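Local coordinates for glycine betaine/carnitine/choline ABC transporter (Staphylococcus aureus subsp. aureus Mu50, PDB 3O66), which probably serves as the substrate-binding protein of an ABC importer, capturing glycine betaine, carnitine or choline for uptake, at residues A[12-17]-A[55-60]; A[34-39]-A[235-240]. All coordinates share one frame; numbering follows the deposited sequence. Where two conformers were deposited one is given.

Contact 1 of 2, residues A[12-17]-A[55-60]; sequences KITALS and HNALIN
Thr14 of strand 12-16 directs its side chain at helix 51-60, and its methyl alone does the touching. Thr14 CG2 rests against two carbons of successive helix residues, 3.7 Å from CD1 of Leu58 and 3.8 Å from CB of Ala57. Ala57 points its single methyl toward the strand, a short side chain that lets the helix backbone come close: the CA atoms of Thr14 and Ala57 are 7.6 Å apart. Leu58 leaves the helix at a slant and reaches in with the CD1 branch, its axis oblique to that of Thr14, while also packing on Ala63 and Ser66.

Threonine suits this buried place because it has two different branches. Its chi1 of 67° sets OG1 between the backbone N and the carbonyl carbon and swings CG2 toward the helix; OG1 is then hydrogen-bonded to Gln54 OE1, one turn back in the same helix, and to Ser66 OG on the neighbouring strand. Ile13 points the other way, onto helix 19-35. A strand with parallel neighbours on both sides, covered on both faces, here crossed by the beta-alpha-beta connection from strand 43-48 to strand 65-70, is typical of the alpha/beta lobes of periplasmic-type binding proteins.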
loop_
_atom_site.group_PDB
_atom_site.type_symbol
_atom_site.label_atom_id
_atom_site.label_comp_id
_atom_site.label_asym_id
_atom_site.label_seq_id
_atom_site.Cartn_x
_atom_site.Cartn_y
_atom_site.Cartn_z
ATOM N N LYS A 12 16.872 10.894 6.504
ATOM C CA LYS A 12 16.776 10.411 5.152
ATOM C C LYS A 12 15.671 9.353 5.086
ATOM O O LYS A 12 15.635 8.424 5.900
ATOM C CB LYS A 12 18.118 9.839 4.705
ATOM C CG LYS A 12 19.225 10.892 4.551
ATOM C CD LYS A 12 20.585 10.201 4.500
ATOM C CE LYS A 12 21.729 11.193 4.370
ATOM N NZ LYS A 12 21.933 11.532 2.929
ATOM N N ILE A 13 14.786 9.526 4.111
ATOM C CA ILE A 13 13.572 8.750 3.967
ATOM C C ILE A 13 13.666 7.894 2.701
ATOM O O ILE A 13 13.773 8.423 1.560
ATOM C CB ILE A 13 12.325 9.678 3.833
ATOM C CG1 ILE A 13 12.279 10.695 4.987
ATOM C CG2 ILE A 13 11.041 8.835 3.679
ATOM C CD1 ILE A 13 11.221 11.814 4.846
ATOM N N THR A 14 13.568 6.583 2.870
ATOM C CA THR A 14 13.624 5.724 1.705
ATOM C C THR A 14 12.302 5.787 0.942
ATOM O O THR A 14 11.197 5.835 1.558
ATOM C CB THR A 14 13.865 4.262 2.057
ATOM O OG1 THR A 14 12.706 3.765 2.746
ATOM C CG2 THR A 14 15.090 4.101 2.899
ATOM N N ALA A 15 12.416 5.791 -0.384
ATOM C CA ALA A 15 11.238 5.743 -1.234
ATOM C C ALA A 15 11.448 4.781 -2.381
ATOM O O ALA A 15 12.577 4.686 -2.936
ATOM C CB ALA A 15 10.915 7.111 -1.747
ATOM N N LEU A 16 10.374 4.063 -2.734
ATOM C CA LEU A 16 10.354 3.161 -3.872
ATOM C C LEU A 16 10.165 4.033 -5.113
ATOM O O LEU A 16 9.883 5.230 -4.992
ATOM C CB LEU A 16 9.176 2.145 -3.760
ATOM C CG LEU A 16 9.136 1.238 -2.520
ATOM C CD1 LEU A 16 7.833 0.444 -2.493
ATOM C CD2 LEU A 16 10.366 0.297 -2.460
ATOM N N SER A 17 10.300 3.449 -6.298
ATOM C CA SER A 17 9.963 4.167 -7.542
ATOM C C SER A 17 8.461 4.361 -7.814
ATOM O O SER A 17 8.085 4.978 -8.831
ATOM C CB SER A 17 10.679 3.541 -8.772
ATOM O OG SER A 17 10.508 2.129 -8.782
ATOM N N HIS A 55 14.605 -1.789 3.578
ATOM C CA HIS A 55 14.980 -2.377 4.860
ATOM C C HIS A 55 16.487 -2.323 5.069
ATOM O O HIS A 55 16.969 -1.915 6.142
ATOM C CB HIS A 55 14.509 -3.829 4.934
ATOM C CG HIS A 55 14.920 -4.533 6.193
ATOM N ND1 HIS A 55 14.452 -4.160 7.440
ATOM C CD2 HIS A 55 15.748 -5.584 6.398
ATOM C CE1 HIS A 55 14.981 -4.951 8.358
ATOM N NE2 HIS A 55 15.774 -5.821 7.754
ATOM N N ASN A 56 17.221 -2.762 4.050
ATOM C CA ASN A 56 18.662 -2.798 4.107
ATOM C C ASN A 56 19.242 -1.402 4.300
ATOM O O ASN A 56 20.196 -1.244 5.071
ATOM C CB ASN A 56 19.255 -3.543 2.901
ATOM C CG ASN A 56 18.995 -5.039 2.966
ATOM O OD1 ASN A 56 18.925 -5.624 4.059
ATOM N ND2 ASN A 56 18.891 -5.677 1.804
ATOM N N ALA A 57 18.658 -0.395 3.650
ATOM C CA ALA A 57 19.069 0.975 3.912
ATOM C C ALA A 57 18.967 1.367 5.405
ATOM O O ALA A 57 19.880 1.985 5.942
ATOM C CB ALA A 57 18.281 1.972 3.040
ATOM N N LEU A 58 17.848 1.053 6.057
ATOM C CA LEU A 58 17.700 1.405 7.475
ATOM C C LEU A 58 18.686 0.621 8.335
ATOM O O LEU A 58 19.335 1.181 9.240
ATOM C CB LEU A 58 16.244 1.213 7.973
ATOM C CG LEU A 58 15.345 2.472 7.878
ATOM C CD1 LEU A 58 15.248 3.010 6.447
ATOM C CD2 LEU A 58 13.943 2.210 8.404
ATOM N N ILE A 59 18.826 -0.663 8.017
ATOM C CA ILE A 59 19.695 -1.535 8.785
ATOM C C ILE A 59 21.158 -1.083 8.637
ATOM O O ILE A 59 21.929 -1.139 9.586
ATOM C CB ILE A 59 19.515 -3.019 8.357
ATOM C CG1 ILE A 59 18.182 -3.575 8.884
ATOM C CG2 ILE A 59 20.715 -3.875 8.794
ATOM C CD1 ILE A 59 17.913 -3.388 10.374
ATOM N N ASN A 60 21.520 -0.604 7.449
ATOM C CA ASN A 60 22.896 -0.201 7.182
ATOM C C ASN A 60 23.255 1.229 7.546
ATOM O O ASN A 60 24.411 1.617 7.444
ATOM C CB ASN A 60 23.284 -0.520 5.733
ATOM C CG ASN A 60 23.343 -2.004 5.487
ATOM O OD1 ASN A 60 23.666 -2.787 6.385
ATOM N ND2 ASN A 60 23.045 -2.401 4.293
#

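Contact 2 of 2, residues A[34-39]-A[235-240]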
loop_
_atom_site.group_PDB
_atom_site.type_symbol
_atom_site.label_atom_id
_atom_site.label_comp_id
_atom_site.label_asym_id
_atom_site.label_seq_id
_atom_site.Cartn_x
_atom_site.Cartn_y
_atom_site.Cartn_z
ATOM N N HIS A 34 7.753 21.257 8.277
ATOM C CA HIS A 34 6.713 22.119 8.855
ATOM C C HIS A 34 6.765 22.110 10.387
ATOM O O HIS A 34 6.870 23.175 11.013
ATOM C CB HIS A 34 5.311 21.730 8.347
ATOM C CG HIS A 34 4.191 22.499 9.003
ATOM N ND1 HIS A 34 3.835 23.780 8.623
ATOM C CD2 HIS A 34 3.363 22.168 10.022
ATOM C CE1 HIS A 34 2.825 24.196 9.372
ATOM N NE2 HIS A 34 2.522 23.237 10.231
ATOM N N ASP A 35 6.702 20.920 10.986
ATOM C CA ASP A 35 6.675 20.828 12.446
ATOM C C ASP A 35 7.943 21.347 13.129
ATOM O O ASP A 35 7.869 21.832 14.264
ATOM C CB ASP A 35 6.411 19.398 12.903
ATOM C CG ASP A 35 4.971 18.992 12.760
ATOM O OD1 ASP A 35 4.135 19.783 12.278
ATOM O OD2 ASP A 35 4.664 17.859 13.150
ATOM N N THR A 36 9.088 21.247 12.448
ATOM C CA THR A 36 10.375 21.670 13.032
ATOM C C THR A 36 10.776 23.070 12.594
ATOM O O THR A 36 11.875 23.509 12.867
ATOM C CB THR A 36 11.529 20.678 12.709
ATOM O OG1 THR A 36 11.840 20.737 11.306
ATOM C CG2 THR A 36 11.126 19.232 13.089
ATOM N N HIS A 37 9.871 23.760 11.914
ATOM C CA HIS A 37 10.133 25.107 11.366
ATOM C C HIS A 37 11.432 25.179 10.572
ATOM O O HIS A 37 12.198 26.149 10.710
ATOM C CB HIS A 37 10.121 26.167 12.484
ATOM C CG HIS A 37 8.983 26.020 13.441
ATOM N ND1 HIS A 37 9.156 25.580 14.736
ATOM C CD2 HIS A 37 7.653 26.236 13.291
ATOM C CE1 HIS A 37 7.983 25.534 15.345
ATOM N NE2 HIS A 37 7.055 25.934 14.491
ATOM N N GLY A 38 11.690 24.167 9.747
ATOM C CA GLY A 38 12.899 24.129 8.911
ATOM C C GLY A 38 14.188 23.687 9.609
ATOM O O GLY A 38 15.232 23.589 8.973
ATOM N N LYS A 39 14.124 23.391 10.901
ATOM C CA LYS A 39 15.289 22.876 11.626
ATOM C C LYS A 39 15.734 21.497 11.123
ATOM O O LYS A 39 16.926 21.208 11.043
ATOM C CB LYS A 39 14.998 22.826 13.116
ATOM C CG LYS A 39 14.993 24.191 13.757
ATOM C CD LYS A 39 14.249 24.177 15.084
ATOM C CE LYS A 39 14.525 25.450 15.868
ATOM N NZ LYS A 39 13.994 25.284 17.250
ATOM N N PRO A 235 12.781 13.014 19.766
ATOM C CA PRO A 235 11.480 12.473 20.188
ATOM C C PRO A 235 10.271 13.099 19.494
ATOM O O PRO A 235 9.253 12.422 19.344
ATOM C CB PRO A 235 11.426 12.793 21.687
ATOM C CG PRO A 235 12.860 12.883 22.104
ATOM C CD PRO A 235 13.605 13.437 20.922
ATOM N N GLU A 236 10.415 14.355 19.071
ATOM C CA GLU A 236 9.330 15.119 18.430
ATOM C C GLU A 236 8.873 14.512 17.110
ATOM O O GLU A 236 7.732 14.720 16.679
ATOM C CB GLU A 236 9.733 16.600 18.240
ATOM C CG GLU A 236 10.974 16.876 17.334
ATOM C CD GLU A 236 12.334 16.757 18.038
ATOM O OE1 GLU A 236 12.441 16.169 19.134
ATOM O OE2 GLU A 236 13.324 17.263 17.467
ATOM N N LEU A 237 9.772 13.768 16.465
ATOM C CA LEU A 237 9.482 13.184 15.168
ATOM C C LEU A 237 8.456 12.088 15.295
ATOM O O LEU A 237 7.729 11.837 14.348
ATOM C CB LEU A 237 10.737 12.664 14.473
ATOM C CG LEU A 237 11.781 13.711 14.078
ATOM C CD1 LEU A 237 12.964 12.999 13.424
ATOM C CD2 LEU A 237 11.175 14.780 13.153
ATOM N N LYS A 238 8.407 11.411 16.441
ATOM C CA LYS A 238 7.415 10.353 16.623
ATOM C C LYS A 238 6.010 10.965 16.641
ATOM O O LYS A 238 5.076 10.417 16.056
ATOM C CB LYS A 238 7.680 9.610 17.927
ATOM C CG LYS A 238 6.779 8.413 18.172
ATOM C CD LYS A 238 7.332 7.670 19.422
ATOM C CE LYS A 238 6.332 6.724 20.042
ATOM N NZ LYS A 238 5.906 5.711 19.052
ATOM N N THR A 239 5.882 12.120 17.290
ATOM C CA THR A 239 4.626 12.881 17.293
ATOM C C THR A 239 4.277 13.350 15.884
ATOM O O THR A 239 3.120 13.228 15.449
ATOM C CB THR A 239 4.744 14.095 18.216
ATOM O OG1 THR A 239 4.999 13.638 19.546
ATOM C CG2 THR A 239 3.475 14.911 18.209
ATOM N N THR A 240 5.278 13.883 15.183
ATOM C CA THR A 240 5.105 14.282 13.772
ATOM C C THR A 240 4.595 13.143 12.886
ATOM O O THR A 240 3.539 13.254 12.227
ATOM C CB THR A 240 6.397 14.913 13.220
ATOM O OG1 THR A 240 6.647 16.144 13.927
ATOM C CG2 THR A 240 6.250 15.229 11.754
#
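Asp35 and Thr240 reach for each other from opposite directions where helix 19-35 finishes in a Schellman motif beside helix 236-242. The hydroxyl of Thr240 donates to the carboxylate, with OG1 2.7 Å from Asp35 OD2, and the bond falls on the anti lone pair of OD2, the one turned away from the other oxygen. With chi1 of -65°, Thr240 keeps OG1 beside its own backbone N and CG2 anti to that N, and the methyl also lies against the acid, CG2 being 3.4 Å from Asp35 OD2. The threonine thus offers a proton and a nonpolar surface together, and its side chain also packs on Leu31 and Ile32.

Beside this pair the contact turns hydrophobic and looser: Thr36 CG2 faces Leu237 CD2 at 4.5 Å, and Leu237 fills in further against Ile32 and Val11.

In the next shell, Asp35 OD1 forms a salt bridge with Lys243, so both carboxylate oxygens are engaged and the acid is probably held as the anion. Thr36 OG1 is hydrogen-bonded to Ile32 O and Ile40 N, tying the last helical turn to the exit. The chain leaves the helix through a type I' turn from Thr36 to Lys39, with His37 and Gly38 both at positive phi, an easy conformation for a glycine; it is closed by Lys39 N to Thr36 O at 3.0 Å.

In the fold
Both contacts belong to the lobe built on the sheet ordered 43-48, 12-16, 65-70, 222-227, 104-106, strand 222-227 returning antiparallel between 65-70 and 104-106, the 2-1-3-n-4 order of type II binding proteins. Their centres lie 20 Å apart and their nearest atoms about 8 Å, without touching. Helix 19-35 directly follows strand 12-16, so contact 1 begins on the strand and contact 2 at the far end of the helix after it. The four segments alternate along the chain: 12-17, 34-39, 55-60, then 235-240. Before that last one the chain has built the second lobe's sheet and returned through strand 222-227, so contact 2 joins the lobe's early and late portions, whereas contact 1 is local.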